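PDB 5FRY: positive phenol-degradative gene regulator from Ralstonia sp. E2, which senses phenols through its N-terminal sensory domain, the part crystallised, and activates phenol-degradation genes, probably as an ATP-dependent, DNA-binding regulator of the sigma-54 activator family. Local coordinates for residues R24-M27 with K28-S31; I32-E36 with Q37-L41. All coordinates share one frame; numbering follows the deposited sequence.

Interaction 1: residues R24-M27 with K28-S31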
loop_
_atom_site.group_PDB
_atom_site.type_symbol
_atom_site.label_atom_id
_atom_site.label_comp_id
_atom_site.label_asym_id
_atom_site.label_seq_id
_atom_site.Cartn_x
_atom_site.Cartn_y
_atom_site.Cartn_z
ATOM N N ARG A 24 -10.124 10.834 -6.680
ATOM C CA ARG A 24 -10.366 12.072 -5.966
ATOM C C ARG A 24 -9.383 12.236 -4.830
ATOM O O ARG A 24 -9.407 11.482 -3.858
ATOM C CB ARG A 24 -11.794 12.119 -5.413
ATOM C CG ARG A 24 -12.118 13.458 -4.720
ATOM C CD ARG A 24 -13.454 13.430 -3.992
ATOM N NE ARG A 24 -13.286 13.296 -2.546
ATOM C CZ ARG A 24 -13.593 12.204 -1.852
ATOM N NH1 ARG A 24 -14.103 11.134 -2.460
ATOM N NH2 ARG A 24 -13.395 12.181 -0.539
ATOM N N PHE A 25 -8.513 13.231 -4.965
ATOM C CA PHE A 25 -7.562 13.575 -3.923
ATOM C C PHE A 25 -8.117 14.660 -3.028
ATOM O O PHE A 25 -8.282 15.799 -3.451
ATOM C CB PHE A 25 -6.256 14.045 -4.530
ATOM C CG PHE A 25 -5.399 12.944 -5.062
ATOM C CD1 PHE A 25 -5.617 12.425 -6.327
ATOM C CD2 PHE A 25 -4.345 12.449 -4.311
ATOM C CE1 PHE A 25 -4.816 11.414 -6.824
ATOM C CE2 PHE A 25 -3.535 11.435 -4.809
ATOM C CZ PHE A 25 -3.770 10.921 -6.061
ATOM N N ALA A 26 -8.399 14.317 -1.786
ATOM C CA ALA A 26 -8.871 15.318 -0.847
ATOM C C ALA A 26 -7.790 15.557 0.186
ATOM O O ALA A 26 -7.936 15.183 1.349
ATOM C CB ALA A 26 -10.167 14.882 -0.193
ATOM N N MET A 27 -6.703 16.176 -0.257
ATOM C CA MET A 27 -5.550 16.454 0.596
ATOM C C MET A 27 -5.927 17.248 1.845
ATOM O O MET A 27 -5.280 17.118 2.886
ATOM C CB MET A 27 -4.488 17.192 -0.217
ATOM C CG MET A 27 -3.332 17.735 0.565
ATOM S SD MET A 27 -2.145 18.464 -0.577
ATOM C CE MET A 27 -3.168 19.689 -1.410
ATOM N N LYS A 28 -6.976 18.062 1.743
ATOM C CA LYS A 28 -7.536 18.755 2.900
ATOM C C LYS A 28 -8.523 17.853 3.654
ATOM O O LYS A 28 -9.335 18.324 4.454
ATOM C CB LYS A 28 -8.233 20.054 2.471
ATOM C CG LYS A 28 -7.349 21.046 1.710
ATOM C CD LYS A 28 -8.174 22.219 1.170
ATOM C CE LYS A 28 -7.294 23.291 0.535
ATOM N NZ LYS A 28 -8.079 24.487 0.090
ATOM N N GLU A 29 -8.464 16.555 3.385
ATOM C CA GLU A 29 -9.263 15.595 4.134
ATOM C C GLU A 29 -8.385 14.461 4.651
ATOM O O GLU A 29 -8.778 13.725 5.540
ATOM C CB GLU A 29 -10.384 15.042 3.267
ATOM C CG GLU A 29 -11.423 14.228 4.021
ATOM C CD GLU A 29 -12.471 13.655 3.097
ATOM O OE1 GLU A 29 -12.824 14.342 2.113
ATOM O OE2 GLU A 29 -12.923 12.513 3.333
ATOM N N GLY A 30 -7.186 14.338 4.092
ATOM C CA GLY A 30 -6.294 13.256 4.469
ATOM C C GLY A 30 -6.804 11.962 3.863
ATOM O O GLY A 30 -6.600 10.872 4.395
ATOM N N SER A 31 -7.496 12.076 2.741
ATOM C CA SER A 31 -8.092 10.892 2.149
ATOM C C SER A 31 -7.837 10.859 0.650
ATOM O O SER A 31 -7.458 11.870 0.056
ATOM C CB SER A 31 -9.599 10.838 2.444
ATOM O OG SER A 31 -10.312 11.697 1.576
#
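Arg24 carries CG trans to its backbone nitrogen (chi1 -176°) and then bends at chi3, swinging the guanidinium over the methyl group of Ala26 toward Glu29; Glu29 makes the same first choice (chi1 -169°) and stays extended, and the two chains cross at about a right angle. NH2 of Arg24 stands 3.5 Å from OE1 of Glu29, a long salt bridge with a weak hydrogen bond, in which the carboxylate oxygen lies at the guanidinium edge and the two planes differ by 27°. Beneath it, CB of Ala26 touches CB of Glu29 at 3.5 Å and OG of Ser31 at 3.6 Å.

The backbone here is a type I turn, with Met27 and Lys28 at its corners, followed by a G1 beta bulge: Gly30, in its left-handed conformation, and Ser31 both face Ala26. The carbonyl of Ala26 is the hub. Glu29 N bonds to O of Ala26 from above the carbonyl plane, at a modelled 2.5 Å that is unusually short and doubtful as an exact length, while the amides of Gly30 and Ser31 add weak bonds to the same oxygen. Ala26 N closes the pair on Ser31 O at 3.2 Å.

The second subunit also comes close, where Arg109 of that chain donates from NE to Glu29 O and its Ala20 packs against Met27. Within the chain, the turn closes the hairpin of strands 23-26 and 31-34, and Phe25 points away from the turn and packs on Ile32 of strand 31-34.

Interaction 2: residues I32-E36 with Q37-L41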
loop_
_atom_site.group_PDB
_atom_site.type_symbol
_atom_site.label_atom_id
_atom_site.label_comp_id
_atom_site.label_asym_id
_atom_site.label_seq_id
_atom_site.Cartn_x
_atom_site.Cartn_y
_atom_site.Cartn_z
ATOM N N ILE A 32 -7.995 9.665 0.073
ATOM C CA ILE A 32 -7.921 9.443 -1.359
ATOM C C ILE A 32 -8.944 8.370 -1.715
ATOM O O ILE A 32 -9.019 7.351 -1.032
ATOM C CB ILE A 32 -6.533 8.968 -1.820
ATOM C CG1 ILE A 32 -5.428 9.938 -1.374
ATOM C CG2 ILE A 32 -6.507 8.779 -3.328
ATOM C CD1 ILE A 32 -4.072 9.467 -1.763
ATOM N N TRP A 33 -9.722 8.591 -2.766
ATOM C CA TRP A 33 -10.768 7.643 -3.142
ATOM C C TRP A 33 -10.666 7.318 -4.612
ATOM O O TRP A 33 -10.392 8.189 -5.431
ATOM C CB TRP A 33 -12.162 8.194 -2.815
ATOM C CG TRP A 33 -12.452 8.201 -1.354
ATOM C CD1 TRP A 33 -11.982 9.087 -0.430
ATOM C CD2 TRP A 33 -13.258 7.265 -0.640
ATOM N NE1 TRP A 33 -12.463 8.765 0.818
ATOM C CE2 TRP A 33 -13.253 7.650 0.713
ATOM C CE3 TRP A 33 -13.999 6.141 -1.017
ATOM C CZ2 TRP A 33 -13.942 6.942 1.696
ATOM C CZ3 TRP A 33 -14.686 5.440 -0.046
ATOM C CH2 TRP A 33 -14.662 5.849 1.301
ATOM N N LEU A 34 -10.860 6.048 -4.936
ATOM C CA LEU A 34 -10.881 5.595 -6.320
ATOM C C LEU A 34 -12.224 4.945 -6.528
ATOM O O LEU A 34 -12.480 3.881 -5.985
ATOM C CB LEU A 34 -9.741 4.623 -6.605
ATOM C CG LEU A 34 -9.707 3.939 -7.975
ATOM C CD1 LEU A 34 -9.627 4.959 -9.084
ATOM C CD2 LEU A 34 -8.520 3.000 -8.048
ATOM N N GLY A 35 -13.103 5.610 -7.267
ATOM C CA GLY A 35 -14.497 5.208 -7.288
ATOM C C GLY A 35 -14.980 5.286 -5.853
ATOM O O GLY A 35 -14.805 6.305 -5.208
ATOM N N GLU A 36 -15.523 4.200 -5.315
ATOM C CA GLU A 36 -15.993 4.246 -3.931
ATOM C C GLU A 36 -15.153 3.360 -3.008
ATOM O O GLU A 36 -15.672 2.728 -2.086
ATOM C CB GLU A 36 -17.466 3.854 -3.878
ATOM C CG GLU A 36 -18.214 4.255 -5.138
ATOM C CD GLU A 36 -18.699 5.711 -5.188
ATOM O OE1 GLU A 36 -18.494 6.511 -4.244
ATOM O OE2 GLU A 36 -19.316 6.062 -6.219
ATOM N N GLN A 37 -13.856 3.301 -3.292
ATOM C CA GLN A 37 -12.892 2.620 -2.439
ATOM C C GLN A 37 -11.856 3.629 -1.983
ATOM O O GLN A 37 -11.281 4.368 -2.792
ATOM C CB GLN A 37 -12.201 1.475 -3.169
ATOM C CG GLN A 37 -13.083 0.282 -3.462
ATOM C CD GLN A 37 -13.744 -0.302 -2.220
ATOM O OE1 GLN A 37 -13.162 -0.328 -1.142
ATOM N NE2 GLN A 37 -14.981 -0.762 -2.371
ATOM N N ARG A 38 -11.607 3.636 -0.686
ATOM C CA ARG A 38 -10.605 4.524 -0.137
ATOM C C ARG A 38 -9.245 3.914 -0.438
ATOM O O ARG A 38 -9.085 2.692 -0.387
ATOM C CB ARG A 38 -10.820 4.723 1.356
ATOM C CG ARG A 38 -10.021 5.862 1.943
ATOM C CD ARG A 38 -10.038 5.860 3.472
ATOM N NE ARG A 38 -9.063 6.818 3.965
ATOM C CZ ARG A 38 -8.987 7.274 5.206
ATOM N NH1 ARG A 38 -9.843 6.856 6.141
ATOM N NH2 ARG A 38 -8.045 8.161 5.511
ATOM N N MET A 39 -8.292 4.763 -0.805
ATOM C CA MET A 39 -6.926 4.335 -1.139
ATOM C C MET A 39 -5.894 5.006 -0.220
ATOM O O MET A 39 -6.142 6.071 0.344
ATOM C CB MET A 39 -6.583 4.679 -2.594
ATOM C CG MET A 39 -7.687 4.358 -3.627
ATOM S SD MET A 39 -7.945 2.602 -3.866
ATOM C CE MET A 39 -6.524 2.258 -4.893
ATOM N N ILE A 40 -4.722 4.394 -0.096
ATOM C CA ILE A 40 -3.566 5.126 0.417
ATOM C C ILE A 40 -2.438 5.068 -0.583
ATOM O O ILE A 40 -2.396 4.156 -1.434
ATOM C CB ILE A 40 -3.031 4.597 1.771
ATOM C CG1 ILE A 40 -2.632 3.124 1.678
ATOM C CG2 ILE A 40 -4.064 4.791 2.875
ATOM C CD1 ILE A 40 -1.860 2.693 2.894
ATOM N N LEU A 41 -1.541 6.053 -0.497
ATOM C CA LEU A 41 -0.247 5.979 -1.199
ATOM C C LEU A 41 0.745 5.315 -0.276
ATOM O O LEU A 41 0.962 5.794 0.841
ATOM C CB LEU A 41 0.260 7.368 -1.591
ATOM C CG LEU A 41 -0.458 8.116 -2.717
ATOM C CD1 LEU A 41 -0.197 9.621 -2.589
ATOM C CD2 LEU A 41 -0.048 7.606 -4.082
HETATM O O HOH W 1 -7.449 7.681 1.941
#
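Strand segments 32-34 and 37-41 run antiparallel with a strong twist, their short axes 126° apart, and are joined by nearly straight bonds from Met39 N to Ile32 O (2.7 Å) and from Leu34 N to Gln37 O (2.8 Å), plus a return bond from Gln37 N to Leu34 O that enters from above the carbonyl plane. At the non-hydrogen-bonded pair, Trp33 lies across Arg38. The CB of Arg38 sits almost directly above the six-membered ring of Trp33, 3.8 Å from its centroid, a CH-pi contact. CG of Arg38 is anti to the backbone nitrogen (chi1 -167°), which brings it within 3.9 Å of CE2 of Trp33, and chi2 and chi3, both close to trans, keep the chain extended to NE; the guanidinium ends up only 15° from parallel to the indole.

Two residues, Gly35 and Glu36, make the bend, with backbone angles close to a type II' turn, so this is a two-residue beta hairpin and Gly35 takes the corner with positive phi. Beside it, Leu34 and Met39 cross at a slant: the Met39 chain bends at both chi2 and chi3, setting CG 3.6 Å from CB of Leu34 and carrying CE back to the CD2 methyl. Leu34 also rests on Asp78 and Leu81 of helix 60-84. Toward the far end of the strand pair, CD1 of Ile32 meets CD1 of Leu41 at 4.0 Å.

Water 1 bridges the strands, accepting from Ile32 N and from Arg38 NE, at the guanidinium edge, and its oxygen lies 2.6 Å from Met39 O. Arg38 NH1 continues into a salt bridge with Asp132 of the second subunit, and residues 39-41 pair antiparallel with a strand of that chain.

In the fold
From the N-terminal end, strand 23-26 leads into interaction 1, which closes the first turn and sends the chain back along strand 31-34. Interaction 2 then opens where the first ends and closes the second turn into strand 37-43. The two are therefore in series, neither nested nor crossed, and strand 31-34 is the middle strand that both reach, giving a three-stranded antiparallel meander. They touch directly: Arg24 N lies 2.9 Å from Trp33 O, a probable hydrogen bond. Gly30 and Arg38 are also linked, weakly. Both contacts reach the second subunit, so this meander belongs to the dimer interface.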